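Local coordinates for Lpg2148(MvcA) (Legionella pneumophila subsp. pneumophila str. Philadelphia 1, PDB 6K11), which probably acts as a ubiquitin-directed deamidase-type effector that removes ubiquitin from the host enzyme UBE2N and so regulates its activity, at residues P4-M7 and V8-L12; E220-R224 and F225-I229. One frame throughout, in Å; residues are numbered along the deposited sequence.

Contact 1. Residues P4-M7 and V8-L12; sequences PGFM and VHKKL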
loop_
_atom_site.group_PDB
_atom_site.type_symbol
_atom_site.label_atom_id
_atom_site.label_comp_id
_atom_site.label_asym_id
_atom_site.label_seq_id
_atom_site.Cartn_x
_atom_site.Cartn_y
_atom_site.Cartn_z
ATOM N N PRO A 4 -19.067 -2.027 24.643
ATOM C CA PRO A 4 -17.737 -1.398 24.647
ATOM C C PRO A 4 -17.027 -1.516 23.307
ATOM O O PRO A 4 -16.352 -0.569 22.878
ATOM C CB PRO A 4 -16.995 -2.160 25.755
ATOM C CG PRO A 4 -18.092 -2.639 26.671
ATOM C CD PRO A 4 -19.252 -2.957 25.771
ATOM N N GLY A 5 -17.170 -2.659 22.636
ATOM C CA GLY A 5 -16.547 -2.829 21.331
ATOM C C GLY A 5 -17.030 -1.816 20.310
ATOM O O GLY A 5 -16.240 -1.310 19.512
ATOM N N PHE A 6 -18.326 -1.492 20.331
ATOM C CA PHE A 6 -18.827 -0.474 19.413
ATOM C C PHE A 6 -18.339 0.921 19.788
ATOM O O PHE A 6 -18.144 1.767 18.905
ATOM C CB PHE A 6 -20.352 -0.480 19.357
ATOM C CG PHE A 6 -20.900 0.566 18.434
ATOM C CD1 PHE A 6 -21.018 0.315 17.078
ATOM C CD2 PHE A 6 -21.248 1.825 18.912
ATOM C CE1 PHE A 6 -21.502 1.284 16.229
ATOM C CE2 PHE A 6 -21.724 2.802 18.061
ATOM C CZ PHE A 6 -21.859 2.526 16.721
ATOM N N MET A 7 -18.153 1.183 21.086
ATOM C CA MET A 7 -17.620 2.474 21.512
ATOM C C MET A 7 -16.244 2.730 20.904
ATOM O O MET A 7 -15.897 3.879 20.597
ATOM C CB MET A 7 -17.551 2.542 23.044
ATOM C CG MET A 7 -18.896 2.679 23.756
ATOM S SD MET A 7 -19.773 4.228 23.415
ATOM C CE MET A 7 -20.865 3.776 22.100
ATOM N N VAL A 8 -15.443 1.670 20.739
ATOM C CA VAL A 8 -14.154 1.779 20.056
ATOM C C VAL A 8 -14.345 2.335 18.650
ATOM O O VAL A 8 -13.622 3.241 18.221
ATOM C CB VAL A 8 -13.450 0.411 20.019
ATOM C CG1 VAL A 8 -12.223 0.436 19.088
ATOM C CG2 VAL A 8 -13.056 -0.043 21.428
ATOM N N HIS A 9 -15.311 1.789 17.903
ATOM C CA HIS A 9 -15.537 2.284 16.544
ATOM C C HIS A 9 -16.014 3.733 16.559
ATOM O O HIS A 9 -15.541 4.568 15.775
ATOM C CB HIS A 9 -16.548 1.400 15.806
ATOM C CG HIS A 9 -17.133 2.057 14.588
ATOM N ND1 HIS A 9 -16.442 2.165 13.396
ATOM C CD2 HIS A 9 -18.327 2.669 14.388
ATOM C CE1 HIS A 9 -17.189 2.809 12.515
ATOM N NE2 HIS A 9 -18.339 3.116 13.087
ATOM N N LYS A 10 -16.973 4.053 17.440
ATOM C CA LYS A 10 -17.524 5.402 17.466
ATOM C C LYS A 10 -16.442 6.425 17.784
ATOM O O LYS A 10 -16.396 7.507 17.184
ATOM C CB LYS A 10 -18.657 5.468 18.496
ATOM C CG LYS A 10 -19.224 6.843 18.756
ATOM C CD LYS A 10 -20.474 6.701 19.637
ATOM C CE LYS A 10 -21.217 8.016 19.806
ATOM N NZ LYS A 10 -22.254 7.877 20.879
ATOM N N LYS A 11 -15.564 6.098 18.722
ATOM C CA LYS A 11 -14.547 7.044 19.165
ATOM C C LYS A 11 -13.428 7.172 18.145
ATOM O O LYS A 11 -12.957 8.282 17.878
ATOM C CB LYS A 11 -13.997 6.605 20.526
ATOM C CG LYS A 11 -12.710 7.263 20.978
ATOM C CD LYS A 11 -12.584 7.173 22.512
ATOM C CE LYS A 11 -11.534 8.152 23.056
ATOM N NZ LYS A 11 -11.945 8.879 24.270
ATOM N N LEU A 12 -12.984 6.047 17.573
ATOM C CA LEU A 12 -11.969 6.109 16.534
ATOM C C LEU A 12 -12.463 6.950 15.358
ATOM O O LEU A 12 -11.735 7.822 14.843
ATOM C CB LEU A 12 -11.588 4.689 16.088
ATOM C CG LEU A 12 -10.751 4.633 14.799
ATOM C CD1 LEU A 12 -9.348 5.170 15.051
ATOM C CD2 LEU A 12 -10.697 3.234 14.179
#
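Val8 N makes the first i to i+4 bond between these two segments, to Pro4 O at 3.2 Å, in the opening turns of the N-terminal alpha-helix, 4-19; it adds a weak second bond to Gly5 O. The valine side chain folds back over the same carbonyls, with CG2 3.6 Å from Pro4 O, while its outer surface rests on Ala339 and Leu340 of helix 336-351. Next comes His9, where CG is anti to the backbone N (chi1 163°). That swings the imidazole beside the Phe6 ring, His9 CD2 lying 3.9 Å from Phe6 CE1, the two rings meeting obliquely with their planes 53° apart. Tyr250 stacks on the imidazole and Tyr252 OH hydrogen-bonds ND1, both from strand 250-252. Lys10 N gives a fairly straight bond to Phe6 O, 3.0 Å long. Lys10 CB lies 4.1 Å from Phe6 CE2, and the extended lysine chain then runs alongside Met7, pointing the same way. The methionine chain is bent at chi2 and chi3, and these bends carry CE back to the edge of the Phe6 ring, in its plane. The same methyl packs on the lysine, Met7 CE lying 3.8 Å from Lys10 CD. Lys11 N closes the next turn on Met7 O, and its side chain leads off to helix 336-351, where NZ bonds Gln344 OE1. At the root of that side chain, Lys11 CB sits 3.3 Å from Met7 O.

Contact 2. Residues E220-R224 and F225-I229; sequences EQKER and FDFWI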
loop_
_atom_site.group_PDB
_atom_site.type_symbol
_atom_site.label_atom_id
_atom_site.label_comp_id
_atom_site.label_asym_id
_atom_site.label_seq_id
_atom_site.Cartn_x
_atom_site.Cartn_y
_atom_site.Cartn_z
ATOM N N GLU A 220 10.829 -21.157 -17.166
ATOM C CA GLU A 220 11.208 -22.431 -16.565
ATOM C C GLU A 220 11.534 -22.302 -15.081
ATOM O O GLU A 220 11.394 -23.277 -14.335
ATOM C CB GLU A 220 12.424 -23.011 -17.295
ATOM C CG GLU A 220 12.122 -23.649 -18.635
ATOM C CD GLU A 220 12.008 -25.166 -18.549
ATOM O OE1 GLU A 220 10.896 -25.694 -18.785
ATOM O OE2 GLU A 220 13.031 -25.825 -18.246
ATOM N N GLN A 221 12.007 -21.134 -14.638
ATOM C CA GLN A 221 12.425 -20.937 -13.255
ATOM C C GLN A 221 11.556 -19.922 -12.513
ATOM O O GLN A 221 12.005 -19.347 -11.512
ATOM C CB GLN A 221 13.889 -20.503 -13.219
ATOM C CG GLN A 221 14.175 -19.230 -14.010
ATOM C CD GLN A 221 15.659 -19.040 -14.260
ATOM O OE1 GLN A 221 16.442 -18.881 -13.327
ATOM N NE2 GLN A 221 16.052 -19.057 -15.529
ATOM N N LYS A 222 10.315 -19.717 -12.967
ATOM C CA LYS A 222 9.458 -18.650 -12.442
ATOM C C LYS A 222 9.190 -18.783 -10.948
ATOM O O LYS A 222 8.891 -17.779 -10.288
ATOM C CB LYS A 222 8.111 -18.644 -13.190
ATOM C CG LYS A 222 8.067 -17.723 -14.405
ATOM C CD LYS A 222 6.618 -17.502 -14.891
ATOM C CE LYS A 222 6.569 -16.718 -16.202
ATOM N NZ LYS A 222 5.886 -15.383 -16.136
ATOM N N GLU A 223 9.280 -19.995 -10.401
ATOM C CA GLU A 223 9.041 -20.169 -8.977
ATOM C C GLU A 223 10.164 -19.599 -8.122
ATOM O O GLU A 223 10.026 -19.578 -6.895
ATOM C CB GLU A 223 8.812 -21.652 -8.661
ATOM C CG GLU A 223 10.056 -22.531 -8.715
ATOM C CD GLU A 223 10.741 -22.602 -10.097
ATOM O OE1 GLU A 223 11.918 -23.043 -10.134
ATOM O OE2 GLU A 223 10.108 -22.261 -11.139
ATOM N N ARG A 224 11.256 -19.116 -8.722
ATOM C CA ARG A 224 12.262 -18.383 -7.954
ATOM C C ARG A 224 11.800 -16.978 -7.577
ATOM O O ARG A 224 12.377 -16.367 -6.670
ATOM C CB ARG A 224 13.561 -18.227 -8.744
ATOM C CG ARG A 224 14.311 -19.502 -9.062
ATOM C CD ARG A 224 15.530 -19.164 -9.933
ATOM N NE ARG A 224 16.598 -18.463 -9.214
ATOM C CZ ARG A 224 17.607 -17.846 -9.824
ATOM N NH1 ARG A 224 17.675 -17.857 -11.146
ATOM N NH2 ARG A 224 18.554 -17.230 -9.130
ATOM N N PHE A 225 10.812 -16.439 -8.273
ATOM C CA PHE A 225 10.498 -15.023 -8.180
ATOM C C PHE A 225 9.109 -14.813 -7.603
ATOM O O PHE A 225 8.268 -15.715 -7.598
ATOM C CB PHE A 225 10.558 -14.355 -9.550
ATOM C CG PHE A 225 11.680 -14.848 -10.408
ATOM C CD1 PHE A 225 12.992 -14.717 -9.987
ATOM C CD2 PHE A 225 11.422 -15.418 -11.643
ATOM C CE1 PHE A 225 14.031 -15.152 -10.786
ATOM C CE2 PHE A 225 12.456 -15.866 -12.437
ATOM C CZ PHE A 225 13.761 -15.732 -12.007
ATOM N N ASP A 226 8.879 -13.586 -7.142
ATOM C CA ASP A 226 7.575 -13.141 -6.649
ATOM C C ASP A 226 7.182 -11.953 -7.517
ATOM O O ASP A 226 7.798 -10.886 -7.429
ATOM C CB ASP A 226 7.650 -12.778 -5.157
ATOM C CG ASP A 226 6.288 -12.363 -4.561
ATOM O OD1 ASP A 226 5.247 -12.424 -5.251
ATOM O OD2 ASP A 226 6.278 -11.976 -3.374
ATOM N N PHE A 227 6.225 -12.161 -8.421
ATOM C CA PHE A 227 5.761 -11.085 -9.295
ATOM C C PHE A 227 4.661 -10.236 -8.659
ATOM O O PHE A 227 4.229 -9.247 -9.268
ATOM C CB PHE A 227 5.229 -11.655 -10.604
ATOM C CG PHE A 227 6.240 -12.454 -11.372
ATOM C CD1 PHE A 227 7.555 -12.025 -11.463
ATOM C CD2 PHE A 227 5.863 -13.624 -12.020
ATOM C CE1 PHE A 227 8.484 -12.761 -12.183
ATOM C CE2 PHE A 227 6.791 -14.366 -12.747
ATOM C CZ PHE A 227 8.098 -13.935 -12.824
ATOM N N TRP A 228 4.189 -10.603 -7.478
ATOM C CA TRP A 228 3.093 -9.875 -6.851
ATOM C C TRP A 228 3.627 -8.662 -6.094
ATOM O O TRP A 228 4.698 -8.715 -5.477
ATOM C CB TRP A 228 2.324 -10.794 -5.908
ATOM C CG TRP A 228 1.612 -11.921 -6.618
ATOM C CD1 TRP A 228 2.103 -13.174 -6.881
ATOM C CD2 TRP A 228 0.279 -11.892 -7.153
ATOM N NE1 TRP A 228 1.151 -13.928 -7.535
ATOM C CE2 TRP A 228 0.026 -13.163 -7.718
ATOM C CE3 TRP A 228 -0.726 -10.916 -7.206
ATOM C CZ2 TRP A 228 -1.189 -13.480 -8.331
ATOM C CZ3 TRP A 228 -1.932 -11.231 -7.817
ATOM C CH2 TRP A 228 -2.153 -12.504 -8.372
ATOM N N ILE A 229 2.891 -7.555 -6.163
ATOM C CA ILE A 229 3.277 -6.327 -5.472
ATOM C C ILE A 229 2.042 -5.712 -4.815
ATOM O O ILE A 229 0.934 -5.797 -5.354
ATOM C CB ILE A 229 3.961 -5.339 -6.442
ATOM C CG1 ILE A 229 4.414 -4.070 -5.725
ATOM C CG2 ILE A 229 3.058 -4.998 -7.604
ATOM C CD1 ILE A 229 5.184 -3.140 -6.635
#
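The Phe225 ring lies against the turn that precedes it, with Arg224 CB over one face, 3.9 Å from the ring centroid and 21° off its normal, a CH-pi contact. CE2 of the same ring comes 3.6 Å from Gln221 O, and the Gln221 CG methylene touches the ring at CZ and CE2. At the ring's root, Phe225 N donates to Lys222 O at 3.1 Å, closing the turn. Further along, Lys222 lays its chain across the rim of Phe227 at about a right angle: Lys222 CG sits at the ring edge, in plane, and Lys222 CD is 3.8 Å from Phe227 CE2.

Within this shell the Gln221 amide and the Arg224 guanidinium hold each other: Arg224 NH1 donates to Gln221 OE1 at 2.7 Å, with the oxygen in the guanidinium plane. A second layer of bonds lies outside them. Arg224 NH1 also reaches Asn171 O, and Gln221 NE2 is bonded to Leu172 O and Ile217 O. Phe162 and Phe170 meet the Phe225 ring edge-to-face, placing it in an aromatic cluster with residues of the mixed sheet. Beyond it, Trp228 N bonds Asp226 OD1 at 3.1 Å. A 3-10 turn at 222-224 thus follows helix 206-220, and an Asx turn at Asp226 comes before strand 228-238, where the chain enters the five-stranded antiparallel sheet.

Overall arrangement
From the N terminus, contact 1 comes first, in the opening turns of helix 4-19, and is complete long before contact 2 begins at residue 220. The two run in series: neither nests in nor crosses the other, and each is a local contact that closes only a turn of its own. Their centres lie about 42 Å apart, on opposite sides of the chain's centre. Contact 1 sits where the first helix meets helix 336-351 and the strand 250-252 edge of the antiparallel sheet. Contact 2 joins helix 206-220 to strand 228-238, between the mixed sheet and the five-stranded antiparallel sheet. Strand 228-238 links them indirectly: it begins in contact 2, and its Tyr237 reaches the first helix.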